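Local coordinates for protein oxidoreductase (Thermotoga maritima, PDB 1ZH8) that binds NADP and probably catalyses the oxidation or reduction of an alcohol or carbonyl group in its substrate, as related Gfo/Idh/MocA oxidoreductases do, at residues A[135-140]-A[306-311]; A[117-122]-A[318-323]; A[153-158]-A[209-214]. One frame throughout, in Å; residues are numbered along the deposited sequence.

Interaction 1. Residues A[135-140]-A[306-311]; sequences TVYIAE and KPNDLG. With EDO (1,2-ethanediol), chain G.
Backbone to backbone, Ile138 N of strand 136-139 donates to Gly311 O at 2.8 Å. The strand is an edge strand of the parallel Rossmann sheet: it pairs with Val109 and Cys111 of strand 108-112, while 306-311, the connection between helices 290-303 and 313-329, lies along it here. The Tyr137 ring meets the loop with one face. Its CG stands anti to the backbone N (chi1 -168°), which carries the ring over Gly311, whose CA lies 3.3 Å from the ring centroid in a CH-pi contact only 10° off the normal. Glycine suits the spot because a CB would run into Tyr137 CE2. Beyond the ring, Tyr137 OH is hydrogen-bonded to Asp297 of helix 290-303. With a leucine in place of the tyrosine, Asp297 would probably lose this partner and Gly311 CA the flat face it rests on. Asn308 bends back on its own loop: its OD1 takes a weak bond from Gly311 N at 3.2 Å and lies 3.4 Å from Tyr137 CD2, with amide and ring planes 20° apart. Farther along, one water donates to both Leu310 O (2.7 Å) and Glu140 O (2.8 Å).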
ATOM      1  N   THR A 135       2.146  33.208  21.509  1.00 35.99           N
ATOM      2  CA  THR A 135       1.903  32.211  20.472  1.00 35.67           C
ATOM      3  C   THR A 135       3.029  31.171  20.419  1.00 37.02           C
ATOM      4  O   THR A 135       4.216  31.541  20.380  1.00 34.76           O
ATOM      5  CB  THR A 135       1.772  32.856  19.077  1.00 35.52           C
ATOM      6  OG1 THR A 135       0.685  33.792  19.072  1.00 34.09           O
ATOM      7  CG2 THR A 135       1.526  31.774  17.997  1.00 34.45           C
ATOM      8  N   VAL A 136       2.646  29.884  20.435  1.00 35.67           N
ATOM      9  CA  VAL A 136       3.530  28.821  19.966  1.00 32.76           C
ATOM     10  C   VAL A 136       3.044  28.370  18.591  1.00 34.21           C
ATOM     11  O   VAL A 136       1.896  27.954  18.423  1.00 33.42           O
ATOM     12  CB  VAL A 136       3.603  27.614  20.914  1.00 32.57           C
ATOM     13  CG1 VAL A 136       4.596  26.549  20.354  1.00 28.07           C
ATOM     14  CG2 VAL A 136       4.036  28.057  22.290  1.00 33.13           C
ATOM     15  N   TYR A 137       3.940  28.457  17.610  1.00 35.10           N
ATOM     16  CA  TYR A 137       3.636  28.128  16.245  1.00 33.19           C
ATOM     17  C   TYR A 137       4.617  27.049  15.796  1.00 34.64           C
ATOM     18  O   TYR A 137       5.812  27.312  15.736  1.00 34.87           O
ATOM     19  CB  TYR A 137       3.771  29.386  15.399  1.00 31.78           C
ATOM     20  CG  TYR A 137       3.213  29.245  14.008  1.00 34.40           C
ATOM     21  CD1 TYR A 137       3.870  28.471  13.039  1.00 34.21           C
ATOM     22  CD2 TYR A 137       2.041  29.891  13.649  1.00 36.17           C
ATOM     23  CE1 TYR A 137       3.357  28.337  11.751  1.00 32.84           C
ATOM     24  CE2 TYR A 137       1.528  29.776  12.363  1.00 36.75           C
ATOM     25  CZ  TYR A 137       2.193  28.997  11.425  1.00 36.36           C
ATOM     26  OH  TYR A 137       1.677  28.878  10.165  1.00 38.70           O
ATOM     27  N   ILE A 138       4.126  25.831  15.524  1.00 34.68           N
ATOM     28  CA  ILE A 138       4.987  24.768  14.989  1.00 35.26           C
ATOM     29  C   ILE A 138       4.916  24.821  13.480  1.00 36.71           C
ATOM     30  O   ILE A 138       3.832  24.679  12.889  1.00 37.06           O
ATOM     31  CB  ILE A 138       4.601  23.343  15.422  1.00 34.78           C
ATOM     32  CG1 ILE A 138       4.368  23.257  16.934  1.00 36.25           C
ATOM     33  CG2 ILE A 138       5.712  22.354  14.968  1.00 31.54           C
ATOM     34  CD1 ILE A 138       5.581  23.719  17.823  1.00 25.87           C
ATOM     35  N   ALA A 139       6.080  25.023  12.878  1.00 36.35           N
ATOM     36  CA  ALA A 139       6.186  25.424  11.481  1.00 37.38           C
ATOM     37  C   ALA A 139       6.167  24.193  10.585  1.00 38.80           C
ATOM     38  O   ALA A 139       7.228  23.651  10.178  1.00 40.62           O
ATOM     39  CB  ALA A 139       7.471  26.268  11.262  1.00 36.01           C
ATOM     40  N   GLU A 140       4.955  23.739  10.304  1.00 37.09           N
ATOM     41  CA  GLU A 140       4.759  22.583   9.473  1.00 35.60           C
ATOM     42  C   GLU A 140       4.447  23.129   8.116  1.00 36.10           C
ATOM     43  O   GLU A 140       3.298  23.487   7.823  1.00 40.02           O
ATOM     44  CB  GLU A 140       3.620  21.720  10.014  1.00 34.17           C
ATOM     45  CG  GLU A 140       3.219  20.582   9.086  1.00 38.81           C
ATOM     46  CD  GLU A 140       4.425  19.845   8.511  1.00 45.61           C
ATOM     47  OE1 GLU A 140       5.014  19.014   9.235  1.00 33.57           O
ATOM     48  OE2 GLU A 140       4.789  20.117   7.340  1.00 37.86           O
ATOM     49  N   LYS A 306      -5.122  36.608  14.018  1.00 43.96           N
ATOM     50  CA  LYS A 306      -5.641  35.459  13.272  1.00 43.65           C
ATOM     51  C   LYS A 306      -5.536  34.207  14.148  1.00 43.72           C
ATOM     52  O   LYS A 306      -4.513  33.992  14.802  1.00 43.73           O
ATOM     53  CB  LYS A 306      -4.871  35.273  11.958  1.00 42.60           C
ATOM     54  CG  LYS A 306      -5.388  34.141  11.067  1.00 47.65           C
ATOM     55  CD  LYS A 306      -4.660  34.073   9.721  1.00 50.88           C
ATOM     56  CE  LYS A 306      -5.063  32.850   8.908  1.00 52.87           C
ATOM     57  NZ  LYS A 306      -4.686  31.567   9.569  1.00 64.07           N
ATOM     58  N   PRO A 307      -6.613  33.404  14.207  1.00 43.52           N
ATOM     59  CA  PRO A 307      -6.552  32.113  14.889  1.00 42.57           C
ATOM     60  C   PRO A 307      -5.415  31.238  14.372  1.00 43.97           C
ATOM     61  O   PRO A 307      -5.074  31.288  13.181  1.00 43.75           O
ATOM     62  CB  PRO A 307      -7.900  31.470  14.551  1.00 40.80           C
ATOM     63  CG  PRO A 307      -8.802  32.598  14.321  1.00 42.73           C
ATOM     64  CD  PRO A 307      -7.964  33.683  13.689  1.00 43.94           C
ATOM     65  N   ASN A 308      -4.847  30.435  15.272  1.00 44.92           N
ATOM     66  CA  ASN A 308      -3.724  29.571  14.942  1.00 43.90           C
ATOM     67  C   ASN A 308      -4.133  28.154  14.490  1.00 44.98           C
ATOM     68  O   ASN A 308      -3.942  27.186  15.221  1.00 46.71           O
ATOM     69  CB  ASN A 308      -2.727  29.528  16.113  1.00 42.12           C
ATOM     70  CG  ASN A 308      -1.375  28.963  15.706  1.00 41.31           C
ATOM     71  OD1 ASN A 308      -1.083  28.848  14.520  1.00 44.53           O
ATOM     72  ND2 ASN A 308      -0.540  28.616  16.685  1.00 35.88           N
ATOM     73  N   ASP A 309      -4.689  28.034  13.289  1.00 44.25           N
ATOM     74  CA  ASP A 309      -5.095  26.725  12.761  1.00 46.01           C
ATOM     75  C   ASP A 309      -3.913  25.917  12.254  1.00 45.64           C
ATOM     76  O   ASP A 309      -3.783  24.741  12.582  1.00 49.00           O
ATOM     77  CB  ASP A 309      -6.091  26.862  11.606  1.00 45.56           C
ATOM     78  CG  ASP A 309      -7.376  27.537  12.020  1.00 60.17           C
ATOM     79  OD1 ASP A 309      -7.478  27.980  13.194  1.00 70.05           O
ATOM     80  OD2 ASP A 309      -8.292  27.629  11.166  1.00 73.39           O
ATOM     81  N   LEU A 310      -3.064  26.555  11.458  1.00 41.45           N
ATOM     82  CA  LEU A 310      -2.093  25.862  10.649  1.00 39.87           C
ATOM     83  C   LEU A 310      -0.757  25.711  11.332  1.00 40.51           C
ATOM     84  O   LEU A 310      -0.008  24.813  10.988  1.00 43.52           O
ATOM     85  CB  LEU A 310      -1.912  26.587   9.322  1.00 40.74           C
ATOM     86  CG  LEU A 310      -3.164  26.904   8.488  1.00 41.01           C
ATOM     87  CD1 LEU A 310      -2.784  27.468   7.117  1.00 36.92           C
ATOM     88  CD2 LEU A 310      -4.054  25.676   8.334  1.00 36.81           C
ATOM     89  N   GLY A 311      -0.443  26.588  12.285  1.00 39.74           N
ATOM     90  CA  GLY A 311       0.764  26.455  13.098  1.00 37.33           C
ATOM     91  C   GLY A 311       0.461  25.847  14.447  1.00 37.99           C
ATOM     92  O   GLY A 311       1.346  25.669  15.266  1.00 39.21           O
TER
HETATM   93  C1  EDO G 403      -1.809  37.154  20.284  1.00 42.72           C
HETATM   94  O1  EDO G 403      -0.590  37.831  19.945  1.00 39.56           O
HETATM   95  C2  EDO G 403      -1.519  35.697  20.646  1.00 39.47           C
HETATM   96  O2  EDO G 403      -0.268  35.571  21.344  1.00 36.28           O
HETATM   97  O   HOH W   1       1.686  23.310  13.164  1.00 30.50           O
HETATM   98  O   HOH W   2       2.248  25.371   9.621  1.00 26.18           O

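Interaction 2. Residues A[117-122]-A[318-323]; sequences TDVETG and KDLAFI
Val119 and Leu320 interlock where the start of helix 119-131 meets helix 313-329. Val119 CG2 rests on the backbone of the other helix, 3.7 Å from Ala321 CA, and touches the methyl Ala321 CB at 4.0 Å. Alanine fits here because its short side chain lets the valine approach that close to the helix. Leu320 reaches back the other way: with CG anti to the backbone N (chi1 -177°), the side chain extends toward 117-122 and its CD2 lies 3.7 Å from Asp118 C, against the peptide that leads into the helix. The valine and leucine also touch, Val119 CG2 being 4.3 Å from Leu320 CG. Helix 119-131 is the crossover of a beta-alpha-beta unit in the Rossmann domain, joining the parallel neighbours 108-112 and 136-139, and its first turn is fixed by an N-cap. Asp118 OD1 accepts Thr121 N at 3.0 Å and Thr121 OG1 at 2.7 Å, both from the same face of the carboxylate, so two bonds grip one oxygen. The other oxygen, Asp118 OD2, is met from above the carboxylate plane by Thr117 OG1 at 2.8 Å. An aspartate suits this place, since its carboxylate can take up an amide of the first turn and its negative charge is likely to be stabilised by the helix dipole. Further out, Val119 N is hydrogen-bonded to Glu324 OE1 of the partner helix. Leu320 also packs on Ile115 and Ser197, and the adjacent Asp319 turns elsewhere, forming salt bridges with Arg143 and Arg208.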
ATOM      1  N   THR A 117      10.128  15.004  20.315  1.00 34.01           N
ATOM      2  CA  THR A 117      10.807  13.761  20.003  1.00 35.21           C
ATOM      3  C   THR A 117       9.838  12.594  19.958  1.00 36.33           C
ATOM      4  O   THR A 117      10.129  11.556  19.348  1.00 37.81           O
ATOM      5  CB  THR A 117      11.873  13.434  21.070  1.00 36.47           C
ATOM      6  OG1 THR A 117      11.246  13.455  22.358  1.00 35.30           O
ATOM      7  CG2 THR A 117      13.006  14.459  21.049  1.00 32.47           C
ATOM      8  N   ASP A 118       8.701  12.769  20.622  1.00 35.44           N
ATOM      9  CA  ASP A 118       7.650  11.752  20.745  1.00 38.18           C
ATOM     10  C   ASP A 118       6.373  12.406  21.289  1.00 37.75           C
ATOM     11  O   ASP A 118       6.383  13.573  21.709  1.00 38.64           O
ATOM     12  CB  ASP A 118       8.095  10.614  21.684  1.00 37.76           C
ATOM     13  CG  ASP A 118       8.666  11.136  22.984  1.00 44.49           C
ATOM     14  OD1 ASP A 118       7.880  11.637  23.800  1.00 47.92           O
ATOM     15  OD2 ASP A 118       9.904  11.090  23.178  1.00 52.73           O
ATOM     16  N   VAL A 119       5.289  11.645  21.320  1.00 37.02           N
ATOM     17  CA  VAL A 119       3.993  12.199  21.732  1.00 38.20           C
ATOM     18  C   VAL A 119       3.896  12.591  23.213  1.00 37.07           C
ATOM     19  O   VAL A 119       3.344  13.643  23.509  1.00 36.04           O
ATOM     20  CB  VAL A 119       2.805  11.309  21.290  1.00 38.55           C
ATOM     21  CG1 VAL A 119       1.505  11.850  21.838  1.00 40.06           C
ATOM     22  CG2 VAL A 119       2.737  11.279  19.778  1.00 31.65           C
ATOM     23  N   GLU A 120       4.413  11.783  24.139  1.00 37.35           N
ATOM     24  CA  GLU A 120       4.397  12.229  25.544  1.00 38.84           C
ATOM     25  C   GLU A 120       5.124  13.572  25.773  1.00 36.90           C
ATOM     26  O   GLU A 120       4.659  14.405  26.558  1.00 37.80           O
ATOM     27  CB  GLU A 120       4.866  11.137  26.538  0.50 39.51           C
ATOM     28  CG  GLU A 120       6.341  10.730  26.479  0.50 42.34           C
ATOM     29  CD  GLU A 120       6.765   9.793  27.620  0.50 39.44           C
ATOM     30  OE1 GLU A 120       6.011   9.631  28.600  0.50 35.38           O
ATOM     31  OE2 GLU A 120       7.872   9.223  27.532  0.50 39.42           O
ATOM     32  N   THR A 121       6.215  13.805  25.052  1.00 33.81           N
ATOM     33  CA  THR A 121       6.940  15.057  25.179  1.00 33.69           C
ATOM     34  C   THR A 121       6.208  16.153  24.423  1.00 33.97           C
ATOM     35  O   THR A 121       6.152  17.306  24.888  1.00 34.75           O
ATOM     36  CB  THR A 121       8.389  14.946  24.665  1.00 33.59           C
ATOM     37  OG1 THR A 121       8.975  13.738  25.138  1.00 36.69           O
ATOM     38  CG2 THR A 121       9.214  16.071  25.199  1.00 36.40           C
ATOM     39  N   GLY A 122       5.658  15.788  23.261  1.00 32.20           N
ATOM     40  CA  GLY A 122       4.830  16.695  22.459  1.00 31.08           C
ATOM     41  C   GLY A 122       3.675  17.274  23.265  1.00 33.47           C
ATOM     42  O   GLY A 122       3.411  18.484  23.186  1.00 34.23           O
ATOM     43  N   LYS A 318      -0.771  15.798  16.376  1.00 36.89           N
ATOM     44  CA  LYS A 318      -1.482  14.797  15.571  1.00 37.97           C
ATOM     45  C   LYS A 318      -0.634  14.256  14.417  1.00 36.63           C
ATOM     46  O   LYS A 318      -0.706  13.073  14.107  1.00 36.00           O
ATOM     47  CB  LYS A 318      -2.825  15.336  15.060  1.00 39.34           C
ATOM     48  CG  LYS A 318      -3.846  15.589  16.174  1.00 38.73           C
ATOM     49  CD  LYS A 318      -5.039  16.428  15.680  1.00 37.18           C
ATOM     50  CE  LYS A 318      -6.125  16.468  16.771  1.00 44.01           C
ATOM     51  NZ  LYS A 318      -7.364  17.157  16.352  1.00 47.26           N
ATOM     52  N   ASP A 319       0.188  15.104  13.797  1.00 35.78           N
ATOM     53  CA  ASP A 319       1.087  14.603  12.770  1.00 36.78           C
ATOM     54  C   ASP A 319       2.053  13.576  13.368  1.00 36.44           C
ATOM     55  O   ASP A 319       2.282  12.495  12.793  1.00 35.53           O
ATOM     56  CB  ASP A 319       1.903  15.721  12.127  1.00 39.55           C
ATOM     57  CG  ASP A 319       1.055  16.785  11.466  1.00 40.43           C
ATOM     58  OD1 ASP A 319      -0.049  16.474  10.970  1.00 40.30           O
ATOM     59  OD2 ASP A 319       1.527  17.946  11.437  1.00 44.66           O
ATOM     60  N   LEU A 320       2.609  13.920  14.526  1.00 35.00           N
ATOM     61  CA  LEU A 320       3.617  13.091  15.132  1.00 35.42           C
ATOM     62  C   LEU A 320       2.976  11.767  15.564  1.00 35.39           C
ATOM     63  O   LEU A 320       3.518  10.715  15.278  1.00 37.29           O
ATOM     64  CB  LEU A 320       4.296  13.831  16.287  1.00 34.08           C
ATOM     65  CG  LEU A 320       5.445  13.123  17.000  1.00 31.05           C
ATOM     66  CD1 LEU A 320       6.490  12.635  16.017  1.00 31.48           C
ATOM     67  CD2 LEU A 320       6.089  14.078  17.971  1.00 32.21           C
ATOM     68  N   ALA A 321       1.800  11.837  16.185  1.00 34.11           N
ATOM     69  CA  ALA A 321       1.026  10.652  16.595  1.00 35.00           C
ATOM     70  C   ALA A 321       0.812   9.606  15.482  1.00 34.84           C
ATOM     71  O   ALA A 321       0.943   8.402  15.729  1.00 33.69           O
ATOM     72  CB  ALA A 321      -0.319  11.075  17.190  1.00 32.82           C
ATOM     73  N   PHE A 322       0.484  10.063  14.274  1.00 32.90           N
ATOM     74  CA  PHE A 322       0.380   9.168  13.130  1.00 35.87           C
ATOM     75  C   PHE A 322       1.681   8.374  12.942  1.00 36.92           C
ATOM     76  O   PHE A 322       1.656   7.143  12.861  1.00 37.81           O
ATOM     77  CB  PHE A 322       0.018   9.935  11.838  1.00 37.52           C
ATOM     78  CG  PHE A 322       0.098   9.088  10.589  1.00 36.79           C
ATOM     79  CD1 PHE A 322      -1.002   8.347  10.161  1.00 43.66           C
ATOM     80  CD2 PHE A 322       1.276   9.014   9.855  1.00 37.37           C
ATOM     81  CE1 PHE A 322      -0.946   7.557   9.014  1.00 41.53           C
ATOM     82  CE2 PHE A 322       1.356   8.217   8.705  1.00 38.92           C
ATOM     83  CZ  PHE A 322       0.238   7.490   8.285  1.00 46.33           C
ATOM     84  N   ILE A 323       2.815   9.075  12.892  1.00 35.99           N
ATOM     85  CA  ILE A 323       4.104   8.409  12.707  1.00 35.61           C
ATOM     86  C   ILE A 323       4.459   7.541  13.905  1.00 37.19           C
ATOM     87  O   ILE A 323       4.829   6.372  13.739  1.00 39.04           O
ATOM     88  CB  ILE A 323       5.239   9.410  12.409  1.00 36.81           C
ATOM     89  CG1 ILE A 323       4.941  10.177  11.107  1.00 33.50           C
ATOM     90  CG2 ILE A 323       6.578   8.693  12.299  1.00 32.68           C
ATOM     91  CD1 ILE A 323       4.856   9.299   9.913  1.00 25.83           C
TER

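Interaction 3. Residues A[153-158]-A[209-214]; sequences ELVESG and LILGEI
This is an apolar helix-to-helix contact at the C-terminal ends of helices 146-156 and 195-211, in the Gfo/Idh/MocA C-terminal domain, with a water-mediated link at its exposed side. Val155 is the hub, and each of its methyls finds a separate partner: CG1 meets Leu211 CD2 at 4.0 Å and CG2 meets Ile210 CG2 at 4.1 Å, the side chains crossing at about right angles in both pairs. A beta-branched residue suits the place because its two methyls diverge at once from the helix and can serve two neighbours. Leu211 has to turn back to join in. Its CB sets off away from helix 146-156, and with CD1 anti to CA (chi2 164°) CD2 is the methyl that comes round to the valine. At the exposed side, Glu156 OE2 accepts a hydrogen from a water at 2.8 Å, and the same water donates to Ile210 O at 3.2 Å. The carboxylate is also salt-bridged to Lys152, whose NZ in turn bonds Leu209 O, giving the two helices a second polar tie. Both helices then end on glycines with positive phi: Gly158 closes a Schellman motif, its N bonded to Val155 O, and Gly212 leads toward strand 214-222. Beneath this pair lies the mixed sheet, where Ile210 packs on Phe260 and Ile262, Leu211 on Phe240 and Met166, and Val155 on Pro163 at the start of strand 163-171.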
ATOM      1  N   GLU A 153      -9.455  21.013  -2.040  1.00 36.72           N
ATOM      2  CA  GLU A 153     -10.626  21.616  -2.666  1.00 37.14           C
ATOM      3  C   GLU A 153     -11.326  20.686  -3.649  1.00 36.44           C
ATOM      4  O   GLU A 153     -12.548  20.507  -3.572  1.00 38.05           O
ATOM      5  CB  GLU A 153     -10.256  22.943  -3.314  1.00 36.20           C
ATOM      6  CG  GLU A 153      -9.909  23.993  -2.256  1.00 44.86           C
ATOM      7  CD  GLU A 153      -8.924  25.052  -2.729  1.00 50.90           C
ATOM      8  OE1 GLU A 153      -8.687  25.168  -3.955  1.00 59.58           O
ATOM      9  OE2 GLU A 153      -8.392  25.783  -1.863  1.00 52.73           O
ATOM     10  N   LEU A 154     -10.561  20.092  -4.561  1.00 34.07           N
ATOM     11  CA  LEU A 154     -11.115  19.126  -5.489  1.00 32.99           C
ATOM     12  C   LEU A 154     -11.877  18.035  -4.739  1.00 33.23           C
ATOM     13  O   LEU A 154     -13.017  17.726  -5.084  1.00 35.32           O
ATOM     14  CB  LEU A 154     -10.030  18.524  -6.393  1.00 30.36           C
ATOM     15  CG  LEU A 154      -9.438  19.445  -7.475  1.00 37.08           C
ATOM     16  CD1 LEU A 154      -8.402  18.690  -8.300  1.00 30.96           C
ATOM     17  CD2 LEU A 154     -10.497  20.131  -8.398  1.00 26.58           C
ATOM     18  N   VAL A 155     -11.263  17.475  -3.704  1.00 32.44           N
ATOM     19  CA  VAL A 155     -11.857  16.347  -2.982  1.00 33.12           C
ATOM     20  C   VAL A 155     -13.119  16.777  -2.228  1.00 34.44           C
ATOM     21  O   VAL A 155     -14.156  16.108  -2.286  1.00 32.29           O
ATOM     22  CB  VAL A 155     -10.849  15.709  -1.988  1.00 32.84           C
ATOM     23  CG1 VAL A 155     -11.555  14.720  -1.054  1.00 29.63           C
ATOM     24  CG2 VAL A 155      -9.696  15.059  -2.738  1.00 29.10           C
ATOM     25  N   GLU A 156     -13.014  17.901  -1.527  1.00 35.54           N
ATOM     26  CA  GLU A 156     -14.121  18.392  -0.717  1.00 37.92           C
ATOM     27  C   GLU A 156     -15.319  18.874  -1.525  1.00 37.73           C
ATOM     28  O   GLU A 156     -16.416  18.981  -0.987  1.00 40.82           O
ATOM     29  CB  GLU A 156     -13.645  19.446   0.295  1.00 37.69           C
ATOM     30  CG  GLU A 156     -12.851  18.788   1.421  1.00 42.28           C
ATOM     31  CD  GLU A 156     -12.372  19.737   2.513  1.00 48.50           C
ATOM     32  OE1 GLU A 156     -12.752  20.932   2.505  1.00 48.36           O
ATOM     33  OE2 GLU A 156     -11.615  19.261   3.392  1.00 44.15           O
ATOM     34  N   SER A 157     -15.126  19.142  -2.812  1.00 35.79           N
ATOM     35  CA  SER A 157     -16.226  19.629  -3.632  1.00 34.35           C
ATOM     36  C   SER A 157     -16.893  18.518  -4.444  1.00 32.96           C
ATOM     37  O   SER A 157     -17.835  18.779  -5.176  1.00 30.65           O
ATOM     38  CB  SER A 157     -15.766  20.765  -4.552  1.00 34.67           C
ATOM     39  OG  SER A 157     -15.065  20.254  -5.673  1.00 36.98           O
ATOM     40  N   GLY A 158     -16.396  17.291  -4.312  1.00 32.76           N
ATOM     41  CA  GLY A 158     -16.981  16.125  -4.978  1.00 32.03           C
ATOM     42  C   GLY A 158     -16.442  15.798  -6.368  1.00 32.08           C
ATOM     43  O   GLY A 158     -17.085  15.069  -7.117  1.00 31.91           O
ATOM     44  N   LEU A 209      -4.646  17.179   5.897  1.00 32.99           N
ATOM     45  CA  LEU A 209      -5.212  18.369   5.288  1.00 32.78           C
ATOM     46  C   LEU A 209      -6.226  17.986   4.203  1.00 34.03           C
ATOM     47  O   LEU A 209      -7.320  18.571   4.104  1.00 33.73           O
ATOM     48  CB  LEU A 209      -4.106  19.226   4.703  1.00 34.68           C
ATOM     49  CG  LEU A 209      -4.498  20.485   3.921  1.00 37.97           C
ATOM     50  CD1 LEU A 209      -5.089  21.528   4.867  1.00 36.18           C
ATOM     51  CD2 LEU A 209      -3.277  21.036   3.192  1.00 32.99           C
ATOM     52  N   ILE A 210      -5.865  16.987   3.409  1.00 33.36           N
ATOM     53  CA  ILE A 210      -6.662  16.622   2.254  1.00 34.30           C
ATOM     54  C   ILE A 210      -7.838  15.746   2.653  1.00 35.28           C
ATOM     55  O   ILE A 210      -8.933  15.931   2.134  1.00 32.56           O
ATOM     56  CB  ILE A 210      -5.815  15.923   1.174  1.00 34.84           C
ATOM     57  CG1 ILE A 210      -4.732  16.875   0.648  1.00 27.48           C
ATOM     58  CG2 ILE A 210      -6.702  15.476   0.002  1.00 33.60           C
ATOM     59  CD1 ILE A 210      -3.577  16.181   0.001  1.00 29.31           C
ATOM     60  N   LEU A 211      -7.625  14.830   3.601  1.00 35.78           N
ATOM     61  CA  LEU A 211      -8.662  13.844   3.911  1.00 34.87           C
ATOM     62  C   LEU A 211      -9.200  13.802   5.339  1.00 33.31           C
ATOM     63  O   LEU A 211     -10.146  13.046   5.602  1.00 31.71           O
ATOM     64  CB  LEU A 211      -8.222  12.437   3.457  1.00 35.10           C
ATOM     65  CG  LEU A 211      -8.097  12.267   1.942  1.00 36.73           C
ATOM     66  CD1 LEU A 211      -7.300  11.032   1.594  1.00 38.07           C
ATOM     67  CD2 LEU A 211      -9.461  12.270   1.269  1.00 29.40           C
ATOM     68  N   GLY A 212      -8.621  14.602   6.240  1.00 32.23           N
ATOM     69  CA  GLY A 212      -9.066  14.675   7.640  1.00 31.81           C
ATOM     70  C   GLY A 212      -8.310  13.693   8.536  1.00 36.70           C
ATOM     71  O   GLY A 212      -7.274  13.139   8.130  1.00 38.01           O
ATOM     72  N   GLU A 213      -8.841  13.460   9.733  1.00 36.53           N
ATOM     73  CA  GLU A 213      -8.172  12.676  10.770  1.00 39.96           C
ATOM     74  C   GLU A 213      -8.127  11.188  10.493  1.00 41.73           C
ATOM     75  O   GLU A 213      -9.062  10.609   9.916  1.00 43.56           O
ATOM     76  CB  GLU A 213      -8.869  12.875  12.123  1.00 41.24           C
ATOM     77  CG  GLU A 213      -9.125  14.340  12.516  1.00 46.11           C
ATOM     78  CD  GLU A 213      -7.864  15.160  12.782  1.00 46.44           C
ATOM     79  OE1 GLU A 213      -6.729  14.649  12.668  1.00 57.12           O
ATOM     80  OE2 GLU A 213      -8.013  16.346  13.109  1.00 58.34           O
ATOM     81  N   ILE A 214      -7.050  10.566  10.952  1.00 40.28           N
ATOM     82  CA  ILE A 214      -6.861   9.136  10.792  1.00 40.38           C
ATOM     83  C   ILE A 214      -7.314   8.384  12.045  1.00 38.21           C
ATOM     84  O   ILE A 214      -6.975   8.766  13.155  1.00 38.56           O
ATOM     85  CB  ILE A 214      -5.393   8.830  10.434  1.00 40.24           C
ATOM     86  CG1 ILE A 214      -5.088   9.443   9.066  1.00 45.29           C
ATOM     87  CG2 ILE A 214      -5.177   7.340  10.348  1.00 39.16           C
ATOM     88  CD1 ILE A 214      -3.703   9.966   8.879  1.00 53.51           C
TER
HETATM   89  O   HOH W   3     -11.472  16.509   3.955  1.00 39.49           O

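In the fold
Interactions 1 and 2 both tie the Rossmann domain to late parts of the chain, at the two ends of the helix 119-131 and strand 136-139 unit, whereas interaction 3 lies wholly within the C-terminal domain. The chemistry follows the place. Interaction 1, partly buried at a sheet edge, relies on a backbone bond, an aromatic face and water; interactions 2 and 3 are buried and join helices through aliphatic methyls, though interaction 3 has a water-bridged, exposed side at Glu156. Helix 313-329 connects them: Asp319 packs against Glu140 of interaction 1, while Phe322 meets Ile214 and Lys318 forms a long, weak ion pair with Glu213, both of interaction 3.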